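Local atomic coordinates of RNA pseudouridylate synthase domain-containing protein 1 (Homo sapiens, PDB entry 5VBB), a protein that probably binds RNA and, as a member of the RluA family of pseudouridine synthases, probably isomerises uridine in RNA to pseudouridine. Residues V95-A101 and L208-R214; A101-I107 and D159-V164; H106-V112 and D147-H153; H174-V178 and D190-G194. The contacts are given in a common frame with arbitrary orientation. Numbering follows the deposited sequence.

Contact 1 (V95-A101 and L208-R214); sequences VTKAYLA and LHAFYLR
How a beta sheet absorbs one extra residue without wasting a donor is illustrated where Val-95 to Ala-101 meets Leu-208 to Arg-214. The strands are extended and antiparallel, their axes 4.4 Å apart at closest and at 147°. Thr-96 pairs with Arg-214 (Thr-96 N to Arg-214 O 3.0 Å, Arg-214 N to Thr-96 O 2.9 Å), and Leu-100 with His-209 (Leu-100 N to His-209 O and His-209 N to Leu-100 O, both 2.9 Å). Between them, Ala-98 N donates to Tyr-212 O (3.0 Å), while Ala-98 O accepts from both Tyr-212 N (3.0 Å) and Phe-211 N (2.9 Å). This is a classic beta bulge, made possible by Phe-211 at phi/psi -94/-51, in the central antiparallel sheet of the pseudouridine synthase fold. The bulge turns Phe-211 (chi1 t) toward the partner strand, and Leu-100 CD1 lies over its ring face, 3.9 Å from the centroid. Tyr-99 and Ala-210, a non-hydrogen-bonded pair, touch at CE2 and CB (3.7 Å). Polar ends find further partners: Tyr-212 OH receives Arg-214 NE (2.9 Å) and bonds to Glu-223, Arg-214 NH1 forms a salt bridge with Asp-259, and His-209 ND1 and NE2 are hydrogen-bonded to Ser-71 and Thr-226 respectively.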
# COMPACT_ATOMS: atom_id res chain seq x y z
N VAL A 95 -7.79 5.74 -11.54
CA VAL A 95 -6.83 6.12 -10.47
C VAL A 95 -5.52 5.36 -10.63
O VAL A 95 -5.54 4.19 -11.01
CB VAL A 95 -7.47 5.88 -9.09
CG1 VAL A 95 -6.46 6.00 -7.93
CG2 VAL A 95 -8.65 6.83 -8.90
N THR A 96 -4.38 6.03 -10.33
CA THR A 96 -3.06 5.40 -10.35
C THR A 96 -2.57 5.31 -8.90
O THR A 96 -2.64 6.29 -8.15
CB THR A 96 -2.09 6.18 -11.22
OG1 THR A 96 -2.64 6.25 -12.52
CG2 THR A 96 -0.71 5.53 -11.30
N LYS A 97 -2.05 4.14 -8.51
CA LYS A 97 -1.50 3.94 -7.18
C LYS A 97 -0.22 3.16 -7.24
O LYS A 97 -0.11 2.27 -8.07
CB LYS A 97 -2.47 3.10 -6.32
CG LYS A 97 -3.86 3.63 -6.12
CD LYS A 97 -4.54 2.91 -4.96
CE LYS A 97 -6.01 3.24 -4.85
NZ LYS A 97 -6.72 2.35 -3.90
N ALA A 98 0.72 3.44 -6.34
CA ALA A 98 1.93 2.66 -6.16
C ALA A 98 2.28 2.60 -4.69
O ALA A 98 1.94 3.51 -3.89
CB ALA A 98 3.10 3.19 -6.99
N TYR A 99 2.91 1.51 -4.30
CA TYR A 99 3.26 1.25 -2.92
C TYR A 99 4.70 0.90 -2.83
O TYR A 99 5.27 0.41 -3.80
CB TYR A 99 2.48 0.04 -2.39
CG TYR A 99 0.98 0.18 -2.38
CD1 TYR A 99 0.26 0.26 -3.57
CD2 TYR A 99 0.28 0.23 -1.18
CE1 TYR A 99 -1.11 0.46 -3.56
CE2 TYR A 99 -1.11 0.38 -1.16
CZ TYR A 99 -1.80 0.50 -2.36
OH TYR A 99 -3.15 0.57 -2.41
N LEU A 100 5.26 1.05 -1.64
CA LEU A 100 6.59 0.58 -1.31
C LEU A 100 6.41 -0.54 -0.33
O LEU A 100 5.47 -0.50 0.48
CB LEU A 100 7.42 1.68 -0.64
CG LEU A 100 7.75 2.87 -1.50
CD1 LEU A 100 8.37 3.96 -0.68
CD2 LEU A 100 8.68 2.49 -2.65
N ALA A 101 7.37 -1.49 -0.30
CA ALA A 101 7.33 -2.58 0.65
C ALA A 101 8.68 -3.16 0.87
O ALA A 101 9.54 -3.06 -0.00
CB ALA A 101 6.40 -3.68 0.17
N LEU A 208 4.42 -2.21 4.42
CA LEU A 208 3.68 -1.89 3.21
C LEU A 208 3.21 -0.47 3.40
O LEU A 208 2.71 -0.16 4.46
CB LEU A 208 2.51 -2.87 2.98
CG LEU A 208 1.68 -2.66 1.71
CD1 LEU A 208 2.55 -2.86 0.46
CD2 LEU A 208 0.55 -3.67 1.63
N HIS A 209 3.43 0.39 2.38
CA HIS A 209 3.16 1.81 2.45
C HIS A 209 2.59 2.29 1.12
O HIS A 209 3.18 2.03 0.07
CB HIS A 209 4.50 2.53 2.68
CG HIS A 209 4.38 4.02 2.76
ND1 HIS A 209 3.74 4.64 3.83
CD2 HIS A 209 4.81 4.98 1.90
CE1 HIS A 209 3.80 5.94 3.59
NE2 HIS A 209 4.45 6.19 2.44
N ALA A 210 1.46 2.98 1.17
CA ALA A 210 0.84 3.54 -0.05
C ALA A 210 1.59 4.82 -0.33
O ALA A 210 1.44 5.81 0.36
CB ALA A 210 -0.65 3.79 0.19
N PHE A 211 2.41 4.78 -1.36
CA PHE A 211 3.37 5.82 -1.68
C PHE A 211 2.89 6.85 -2.66
O PHE A 211 2.98 8.04 -2.38
CB PHE A 211 4.62 5.10 -2.23
CG PHE A 211 5.74 5.94 -2.74
CD1 PHE A 211 6.46 6.76 -1.87
CD2 PHE A 211 6.23 5.77 -4.02
CE1 PHE A 211 7.63 7.40 -2.29
CE2 PHE A 211 7.33 6.47 -4.46
CZ PHE A 211 8.06 7.23 -3.58
N TYR A 212 2.36 6.43 -3.80
CA TYR A 212 1.96 7.29 -4.88
C TYR A 212 0.47 7.15 -5.11
O TYR A 212 -0.06 6.04 -5.08
CB TYR A 212 2.76 6.94 -6.14
CG TYR A 212 2.39 7.80 -7.33
CD1 TYR A 212 2.93 9.07 -7.49
CD2 TYR A 212 1.49 7.34 -8.29
CE1 TYR A 212 2.50 9.90 -8.53
CE2 TYR A 212 1.10 8.15 -9.35
CZ TYR A 212 1.63 9.41 -9.49
OH TYR A 212 1.21 10.14 -10.57
N LEU A 213 -0.22 8.27 -5.28
CA LEU A 213 -1.66 8.25 -5.53
C LEU A 213 -2.01 9.40 -6.48
O LEU A 213 -1.55 10.51 -6.29
CB LEU A 213 -2.42 8.36 -4.20
CG LEU A 213 -3.96 8.52 -4.24
CD1 LEU A 213 -4.64 7.23 -4.71
CD2 LEU A 213 -4.49 8.96 -2.86
N ARG A 214 -2.73 9.11 -7.55
CA ARG A 214 -3.15 10.10 -8.52
C ARG A 214 -4.61 9.87 -8.80
O ARG A 214 -4.95 8.77 -9.23
CB ARG A 214 -2.35 10.01 -9.80
CG ARG A 214 -2.57 11.20 -10.74
CD ARG A 214 -2.31 10.84 -12.20
NE ARG A 214 -0.97 10.31 -12.41
CZ ARG A 214 -0.54 9.71 -13.52
NH1 ARG A 214 -1.34 9.55 -14.56
NH2 ARG A 214 0.71 9.26 -13.59

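Contact 2 (A101-I107 and D159-V164); sequences ALLRGHI and DPVSKV
A serine side chain can help hold a chain as it leaves its sheet. Ala-101 to Ile-107 and Asp-159 to Val-164 are antiparallel neighbours in the central sheet of the synthase fold, axes 4.5 Å apart at closest and at 144°. Ala-101 pairs with Val-164 (Ala-101 N to Val-164 O 3.0 Å; Val-164 N to Ala-101 O 2.9 Å). Leu-102 (chi1 m, chi2 t) lays CD2 3.7 Å from Lys-163 CB. Leu-103 pairs with Ser-162 (Leu-103 N to Ser-162 O 2.9 Å; Ser-162 N to Leu-103 O 2.8 Å). Arg-104 NH1 makes a long salt bridge to Asp-159 OD2 (3.7 Å), bridged also by a water, while its NE reaches Glu-200. Gly-105, at phi 84°, donates N to Pro-160 O (2.8 Å) as the chain turns off the strand. His-106 receives Pro-160 CB over its ring face, 3.9 Å from the centroid, and its NE2 bonds to Gly-154. At Ile-107 the turn is clasped: Ser-162 OG (chi1 m) donates to Gly-105 O at 2.7 Å and accepts from Ile-107 N at 2.9 Å.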
# COMPACT_ATOMS: atom_id res chain seq x y z
N ALA A 101 7.37 -1.49 -0.30
CA ALA A 101 7.33 -2.58 0.65
C ALA A 101 8.68 -3.16 0.87
O ALA A 101 9.54 -3.06 -0.00
CB ALA A 101 6.40 -3.68 0.17
N LEU A 102 8.87 -3.80 2.05
CA LEU A 102 10.03 -4.59 2.36
C LEU A 102 9.49 -6.00 2.38
O LEU A 102 8.60 -6.29 3.16
CB LEU A 102 10.67 -4.25 3.67
CG LEU A 102 11.30 -2.86 3.79
CD1 LEU A 102 11.78 -2.60 5.19
CD2 LEU A 102 12.40 -2.69 2.81
N LEU A 103 9.98 -6.86 1.48
CA LEU A 103 9.52 -8.23 1.33
C LEU A 103 10.59 -9.22 1.76
O LEU A 103 11.77 -8.95 1.54
CB LEU A 103 9.25 -8.48 -0.16
CG LEU A 103 8.20 -7.62 -0.86
CD1 LEU A 103 7.93 -8.18 -2.23
CD2 LEU A 103 6.91 -7.56 -0.04
N ARG A 104 10.18 -10.41 2.20
CA ARG A 104 11.12 -11.48 2.62
C ARG A 104 11.88 -12.05 1.43
O ARG A 104 11.26 -12.35 0.42
CB ARG A 104 10.37 -12.63 3.32
CG ARG A 104 9.72 -12.27 4.66
CD ARG A 104 10.76 -12.15 5.72
NE ARG A 104 10.25 -11.74 7.02
CZ ARG A 104 11.00 -11.22 7.98
NH1 ARG A 104 12.30 -11.04 7.79
NH2 ARG A 104 10.45 -10.83 9.12
N GLY A 105 13.19 -12.25 1.59
CA GLY A 105 14.06 -12.81 0.57
C GLY A 105 14.56 -11.80 -0.45
O GLY A 105 13.98 -10.72 -0.61
N HIS A 106 15.64 -12.16 -1.15
CA HIS A 106 16.25 -11.38 -2.23
C HIS A 106 15.61 -11.81 -3.56
O HIS A 106 15.84 -12.94 -3.99
CB HIS A 106 17.77 -11.64 -2.29
CG HIS A 106 18.52 -10.98 -1.17
ND1 HIS A 106 19.83 -11.29 -0.91
CD2 HIS A 106 18.14 -9.95 -0.36
CE1 HIS A 106 20.19 -10.51 0.10
NE2 HIS A 106 19.21 -9.68 0.46
N ILE A 107 14.80 -10.94 -4.20
CA ILE A 107 14.14 -11.26 -5.48
C ILE A 107 15.18 -11.02 -6.56
O ILE A 107 15.66 -9.90 -6.68
CB ILE A 107 12.89 -10.38 -5.64
CG1 ILE A 107 11.89 -10.72 -4.51
CG2 ILE A 107 12.24 -10.57 -7.01
CD1 ILE A 107 10.59 -9.91 -4.44
N ASP A 159 17.89 -10.39 8.40
CA ASP A 159 17.33 -11.37 7.47
C ASP A 159 17.26 -10.79 6.03
O ASP A 159 16.96 -9.61 5.87
CB ASP A 159 15.95 -11.83 7.96
CG ASP A 159 15.97 -12.46 9.36
OD1 ASP A 159 16.98 -13.10 9.72
OD2 ASP A 159 14.96 -12.34 10.09
N PRO A 160 17.51 -11.61 4.99
CA PRO A 160 17.46 -11.10 3.61
C PRO A 160 16.08 -10.60 3.21
O PRO A 160 15.08 -11.29 3.40
CB PRO A 160 17.88 -12.31 2.76
CG PRO A 160 17.73 -13.48 3.66
CD PRO A 160 17.93 -13.03 5.03
N VAL A 161 16.02 -9.37 2.74
CA VAL A 161 14.77 -8.80 2.28
C VAL A 161 15.02 -7.98 1.01
O VAL A 161 16.14 -7.50 0.76
CB VAL A 161 14.01 -7.92 3.32
CG1 VAL A 161 13.71 -8.66 4.62
CG2 VAL A 161 14.69 -6.60 3.56
N SER A 162 13.94 -7.72 0.31
CA SER A 162 13.95 -6.85 -0.87
C SER A 162 13.08 -5.63 -0.67
O SER A 162 11.91 -5.77 -0.32
CB SER A 162 13.45 -7.58 -2.11
OG SER A 162 14.28 -8.70 -2.40
N LYS A 163 13.61 -4.45 -0.95
CA LYS A 163 12.80 -3.26 -0.98
C LYS A 163 12.22 -3.15 -2.40
O LYS A 163 12.97 -3.23 -3.37
CB LYS A 163 13.61 -2.02 -0.66
CG LYS A 163 12.73 -0.79 -0.58
CD LYS A 163 13.51 0.37 -0.04
CE LYS A 163 12.71 1.63 -0.11
NZ LYS A 163 13.49 2.81 0.34
N VAL A 164 10.88 -3.02 -2.52
CA VAL A 164 10.23 -3.02 -3.81
C VAL A 164 9.25 -1.89 -3.98
O VAL A 164 8.72 -1.38 -3.00
CB VAL A 164 9.49 -4.36 -4.09
CG1 VAL A 164 10.42 -5.56 -3.93
CG2 VAL A 164 8.26 -4.52 -3.18
O HOH W 1 13.78 -9.98 9.81
O HOH W 2 13.83 -12.31 5.48

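Contact 3 (H106-V112 and D147-H153); sequences HIQESRV and DLVVLEH
Ile-107 supplies the apolar centre here, an example of a connecting loop packed against the strand with which its far end pairs. With chi1 m and chi2 t, it places CG2 3.6 Å from Val-150 CG2 and CD1 4.2 Å from Leu-148 CD1; Val-112 CB adds a contact to Leu-148 CB at 4.2 Å. Next come the aromatic rings. His-106 and His-153, both with chi1 m, form an offset stack, centroids 4.5 Å apart and planes at 17°, and each CB sits over the other's ring, 3.9 Å from its centroid. His-153 NE2 donates to Ile-107 O (2.8 Å), tying the loop back to the strand. Beyond Gln-108 and Glu-109 the segment rejoins the sheet in antiparallel register. Val-150 N donates to Ser-110 O (2.9 Å), Arg-111 faces Val-149 as a non-hydrogen-bonded pair, and Val-112 and Leu-148 exchange bonds, Val-112 N to Leu-148 O 2.7 Å and Leu-148 N to Val-112 O 2.8 Å. At the exposed edge the fully extended Arg-111 grips Asp-147 in a two-pronged salt bridge, Arg-111 NE to Asp-147 OD1 2.8 Å and Arg-111 NH2 to Asp-147 OD2 2.7 Å. A classic beta bulge at Leu-151 and Glu-152, opposite Lys-163, lies between Val-150 and His-153. Strand 146-156 has strand 159-168 as a further antiparallel neighbour, and Val-149 and Leu-151 pack on helix 247-256.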
# COMPACT_ATOMS: atom_id res chain seq x y z
N HIS A 106 15.64 -12.16 -1.15
CA HIS A 106 16.25 -11.38 -2.23
C HIS A 106 15.61 -11.81 -3.56
O HIS A 106 15.84 -12.94 -3.99
CB HIS A 106 17.77 -11.64 -2.29
CG HIS A 106 18.52 -10.98 -1.17
ND1 HIS A 106 19.83 -11.29 -0.91
CD2 HIS A 106 18.14 -9.95 -0.36
CE1 HIS A 106 20.19 -10.51 0.10
NE2 HIS A 106 19.21 -9.68 0.46
N ILE A 107 14.80 -10.94 -4.20
CA ILE A 107 14.14 -11.26 -5.48
C ILE A 107 15.18 -11.02 -6.56
O ILE A 107 15.66 -9.90 -6.68
CB ILE A 107 12.89 -10.38 -5.64
CG1 ILE A 107 11.89 -10.72 -4.51
CG2 ILE A 107 12.24 -10.57 -7.01
CD1 ILE A 107 10.59 -9.91 -4.44
N GLN A 108 15.57 -12.07 -7.32
CA GLN A 108 16.65 -11.93 -8.31
C GLN A 108 16.19 -11.29 -9.62
O GLN A 108 17.00 -10.61 -10.24
CB GLN A 108 17.30 -13.29 -8.59
CG GLN A 108 17.83 -13.99 -7.32
CD GLN A 108 18.86 -13.18 -6.55
OE1 GLN A 108 19.66 -12.42 -7.13
NE2 GLN A 108 18.90 -13.35 -5.23
N GLU A 109 14.92 -11.40 -10.00
CA GLU A 109 14.38 -10.73 -11.21
C GLU A 109 14.28 -9.23 -10.91
O GLU A 109 13.86 -8.88 -9.82
CB GLU A 109 12.97 -11.24 -11.54
CG GLU A 109 12.86 -12.72 -11.84
CD GLU A 109 12.55 -13.68 -10.70
OE1 GLU A 109 12.25 -13.21 -9.58
OE2 GLU A 109 12.65 -14.91 -10.93
N SER A 110 14.60 -8.35 -11.87
CA SER A 110 14.50 -6.91 -11.62
C SER A 110 13.05 -6.43 -11.60
O SER A 110 12.72 -5.48 -10.90
CB SER A 110 15.30 -6.12 -12.66
OG SER A 110 14.60 -5.95 -13.88
N ARG A 111 12.18 -7.09 -12.38
CA ARG A 111 10.76 -6.73 -12.46
C ARG A 111 9.94 -7.99 -12.62
O ARG A 111 10.36 -8.91 -13.33
CB ARG A 111 10.50 -5.79 -13.65
CG ARG A 111 9.05 -5.30 -13.78
CD ARG A 111 8.95 -4.32 -14.92
NE ARG A 111 7.73 -3.52 -14.88
CZ ARG A 111 7.43 -2.58 -15.77
NH1 ARG A 111 8.26 -2.31 -16.77
NH2 ARG A 111 6.30 -1.88 -15.66
N VAL A 112 8.82 -8.05 -11.91
CA VAL A 112 7.93 -9.22 -11.93
C VAL A 112 6.51 -8.75 -12.17
O VAL A 112 6.03 -7.87 -11.46
CB VAL A 112 8.02 -10.02 -10.60
CG1 VAL A 112 7.06 -11.20 -10.59
CG2 VAL A 112 9.44 -10.48 -10.32
N ASP A 147 2.34 -5.20 -10.67
CA ASP A 147 3.66 -4.98 -11.24
C ASP A 147 4.64 -4.72 -10.09
O ASP A 147 4.45 -3.79 -9.32
CB ASP A 147 3.59 -3.81 -12.20
CG ASP A 147 4.87 -3.45 -12.89
OD1 ASP A 147 5.68 -4.36 -13.16
OD2 ASP A 147 5.02 -2.27 -13.26
N LEU A 148 5.67 -5.52 -9.99
CA LEU A 148 6.66 -5.43 -8.90
C LEU A 148 8.01 -5.07 -9.50
O LEU A 148 8.51 -5.81 -10.35
CB LEU A 148 6.75 -6.79 -8.19
CG LEU A 148 7.68 -6.96 -6.99
CD1 LEU A 148 7.22 -8.09 -6.11
CD2 LEU A 148 9.16 -7.27 -7.40
N VAL A 149 8.64 -4.02 -9.00
CA VAL A 149 9.98 -3.57 -9.40
C VAL A 149 10.90 -3.65 -8.15
O VAL A 149 10.63 -3.01 -7.12
CB VAL A 149 9.93 -2.13 -10.00
CG1 VAL A 149 11.32 -1.64 -10.39
CG2 VAL A 149 9.00 -2.07 -11.21
N VAL A 150 12.00 -4.37 -8.27
CA VAL A 150 12.94 -4.51 -7.16
C VAL A 150 13.82 -3.26 -7.09
O VAL A 150 14.47 -2.94 -8.07
CB VAL A 150 13.77 -5.80 -7.27
CG1 VAL A 150 14.71 -5.94 -6.09
CG2 VAL A 150 12.88 -7.04 -7.35
N LEU A 151 13.84 -2.58 -5.93
CA LEU A 151 14.62 -1.36 -5.75
C LEU A 151 15.98 -1.68 -5.16
O LEU A 151 17.00 -1.18 -5.63
CB LEU A 151 13.88 -0.39 -4.84
CG LEU A 151 12.53 0.05 -5.32
CD1 LEU A 151 11.82 0.81 -4.21
CD2 LEU A 151 12.64 0.82 -6.66
N GLU A 152 16.00 -2.49 -4.09
CA GLU A 152 17.23 -2.81 -3.39
C GLU A 152 17.16 -4.16 -2.73
O GLU A 152 16.08 -4.63 -2.40
CB GLU A 152 17.49 -1.76 -2.25
CG GLU A 152 18.07 -0.40 -2.65
CD GLU A 152 18.23 0.63 -1.54
OE1 GLU A 152 17.26 0.81 -0.78
OE2 GLU A 152 19.32 1.26 -1.42
N HIS A 153 18.34 -4.76 -2.47
CA HIS A 153 18.49 -5.94 -1.64
C HIS A 153 19.19 -5.45 -0.39
O HIS A 153 20.04 -4.55 -0.46
CB HIS A 153 19.35 -7.03 -2.29
CG HIS A 153 18.68 -7.77 -3.40
ND1 HIS A 153 19.41 -8.52 -4.29
CD2 HIS A 153 17.36 -7.88 -3.71
CE1 HIS A 153 18.54 -9.00 -5.16
NE2 HIS A 153 17.29 -8.67 -4.83

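Contact 4 (H174-V178 and D190-G194); sequences HQLRV and DLTYG. With SO4 (sulfate ion), chain B.
An Asx turn that presents an aspartate to an arginine, which also meets the presumed catalytic aspartate, is the theme where the start of helix 175-182 meets the loop Asp-190 to Gly-194, beside the probable catalytic pocket of this RluA-family fold. His-174 is the N-cap residue, and Val-178 N to His-174 O (2.8 Å) starts the helical bonding. Charged contacts come first: Arg-177 (chi1 m, chi2 t, chi3 p) meets Asp-190 side-on, Arg-177 NE to Asp-190 OD2 3.1 Å and Arg-177 NH2 to Asp-190 OD1 3.0 Å. Its NH1 forms a salt bridge with Asp-67, the active-site residue inferred by similarity, so one guanidinium links two acids. Hydrogen bonds within the loop fix the first of them: Asp-190 OD1 also accepts from Thr-192 N (3.0 Å) and Tyr-193 N (2.9 Å). Across the segments, His-174 ND1 and Tyr-193 OH share a hydrogen bond of 2.8 Å. Apolar and ring contacts centre on Tyr-193 (chi1 m), with Val-178 CG2 over its ring, 3.8 Å from the centroid, and Arg-177 CB 3.8 Å from its CD2. Waters add two bridges, one joining Arg-177 O to Asp-190 OD2 (2.8 Å each), the other linking Arg-177 NH2, Thr-192 OG1 and the sulfate. That sulfate, probably from the crystallisation liquor, also bonds Ser-69, and accepts Arg-177 NH1 at its O1, 2.7 Å away.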
# COMPACT_ATOMS: atom_id res chain seq x y z
N HIS A 174 -6.54 -7.03 -0.11
CA HIS A 174 -5.20 -7.52 0.28
C HIS A 174 -4.34 -7.96 -0.93
O HIS A 174 -3.47 -8.82 -0.79
CB HIS A 174 -5.31 -8.67 1.27
CG HIS A 174 -6.14 -8.39 2.48
ND1 HIS A 174 -6.70 -9.41 3.21
CD2 HIS A 174 -6.47 -7.21 3.06
CE1 HIS A 174 -7.32 -8.84 4.23
NE2 HIS A 174 -7.23 -7.52 4.17
N GLN A 175 -4.59 -7.39 -2.11
CA GLN A 175 -3.89 -7.80 -3.34
C GLN A 175 -2.40 -7.89 -3.24
O GLN A 175 -1.81 -8.90 -3.61
CB GLN A 175 -4.18 -6.83 -4.46
CG GLN A 175 -3.48 -7.21 -5.75
CD GLN A 175 -4.09 -6.61 -6.98
OE1 GLN A 175 -5.32 -6.52 -7.13
NE2 GLN A 175 -3.25 -6.20 -7.90
N LEU A 176 -1.77 -6.82 -2.78
CA LEU A 176 -0.31 -6.75 -2.76
C LEU A 176 0.25 -7.77 -1.78
O LEU A 176 1.23 -8.44 -2.07
CB LEU A 176 0.12 -5.32 -2.34
CG LEU A 176 -0.44 -4.23 -3.23
CD1 LEU A 176 -0.11 -2.89 -2.69
CD2 LEU A 176 0.04 -4.38 -4.65
N ARG A 177 -0.42 -7.92 -0.64
CA ARG A 177 0.04 -8.86 0.36
C ARG A 177 -0.13 -10.29 -0.10
O ARG A 177 0.73 -11.13 0.16
CB ARG A 177 -0.72 -8.65 1.67
CG ARG A 177 -0.43 -7.30 2.31
CD ARG A 177 -1.58 -6.88 3.19
NE ARG A 177 -1.56 -7.67 4.42
CZ ARG A 177 -2.38 -7.51 5.45
NH1 ARG A 177 -3.34 -6.60 5.41
NH2 ARG A 177 -2.26 -8.27 6.53
N VAL A 178 -1.24 -10.57 -0.79
CA VAL A 178 -1.48 -11.93 -1.27
C VAL A 178 -0.51 -12.29 -2.40
O VAL A 178 0.03 -13.40 -2.42
CB VAL A 178 -2.95 -12.09 -1.69
CG1 VAL A 178 -3.19 -13.43 -2.41
CG2 VAL A 178 -3.85 -11.95 -0.48
N ASP A 190 3.92 -9.01 8.10
CA ASP A 190 2.55 -9.33 7.71
C ASP A 190 2.03 -10.47 8.57
O ASP A 190 2.35 -11.64 8.34
CB ASP A 190 2.45 -9.66 6.23
CG ASP A 190 1.03 -9.71 5.70
OD1 ASP A 190 0.12 -10.02 6.47
OD2 ASP A 190 0.85 -9.54 4.48
N LEU A 191 1.18 -10.12 9.53
CA LEU A 191 0.64 -11.08 10.49
C LEU A 191 -0.39 -12.02 9.90
O LEU A 191 -0.66 -13.04 10.51
CB LEU A 191 0.03 -10.34 11.69
CG LEU A 191 1.00 -9.46 12.48
CD1 LEU A 191 0.26 -8.68 13.54
CD2 LEU A 191 2.11 -10.29 13.07
N THR A 192 -0.96 -11.70 8.75
CA THR A 192 -1.98 -12.54 8.11
C THR A 192 -1.39 -13.42 7.01
O THR A 192 -1.61 -14.63 7.00
CB THR A 192 -3.05 -11.60 7.56
OG1 THR A 192 -3.53 -10.85 8.66
CG2 THR A 192 -4.22 -12.30 6.89
N TYR A 193 -0.67 -12.81 6.05
CA TYR A 193 -0.17 -13.55 4.88
C TYR A 193 1.33 -13.95 4.95
O TYR A 193 1.82 -14.59 4.02
CB TYR A 193 -0.41 -12.74 3.61
CG TYR A 193 -1.89 -12.55 3.38
CD1 TYR A 193 -2.68 -13.59 2.92
CD2 TYR A 193 -2.51 -11.35 3.71
CE1 TYR A 193 -4.06 -13.44 2.77
CE2 TYR A 193 -3.88 -11.19 3.57
CZ TYR A 193 -4.65 -12.23 3.06
OH TYR A 193 -6.02 -12.12 2.98
N GLY A 194 2.00 -13.67 6.06
CA GLY A 194 3.38 -14.08 6.25
C GLY A 194 3.42 -15.55 6.59
O GLY A 194 2.40 -16.14 6.94
S SO4 B . -5.03 -5.71 8.47
O1 SO4 B . -4.91 -6.89 7.60
O2 SO4 B . -6.46 -5.51 8.75
O3 SO4 B . -4.29 -5.89 9.70
O4 SO4 B . -4.46 -4.54 7.80
O HOH W 3 2.41 -10.60 2.38
O HOH W 4 -2.78 -8.39 9.73

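Overall arrangement
Three of the contacts show how one sheet is built by adding neighbours. Strand 96-104 pairs with 208-216 in contact 1 and with 159-168 in contact 2, Ala-101 belonging to both. Contact 3, its centre about 9 Å from that of contact 2, shares His-106 and Ile-107 with it and continues the sheet: Lys-163 O lies 2.8 Å from Leu-151 N. Contact 4 lies off the sheet, with Leu-176 CD1 3.3 Å from Tyr-99 CG and Arg-177 CG 3.8 Å from Leu-208 CD2. Contacts 1 and 4 both lie beside Asp-67, the active-site residue inferred by similarity, whose side chain is about 5 Å from that of Leu-208 and about 3 Å from that of Arg-177, whereas contact 3 lies away from it.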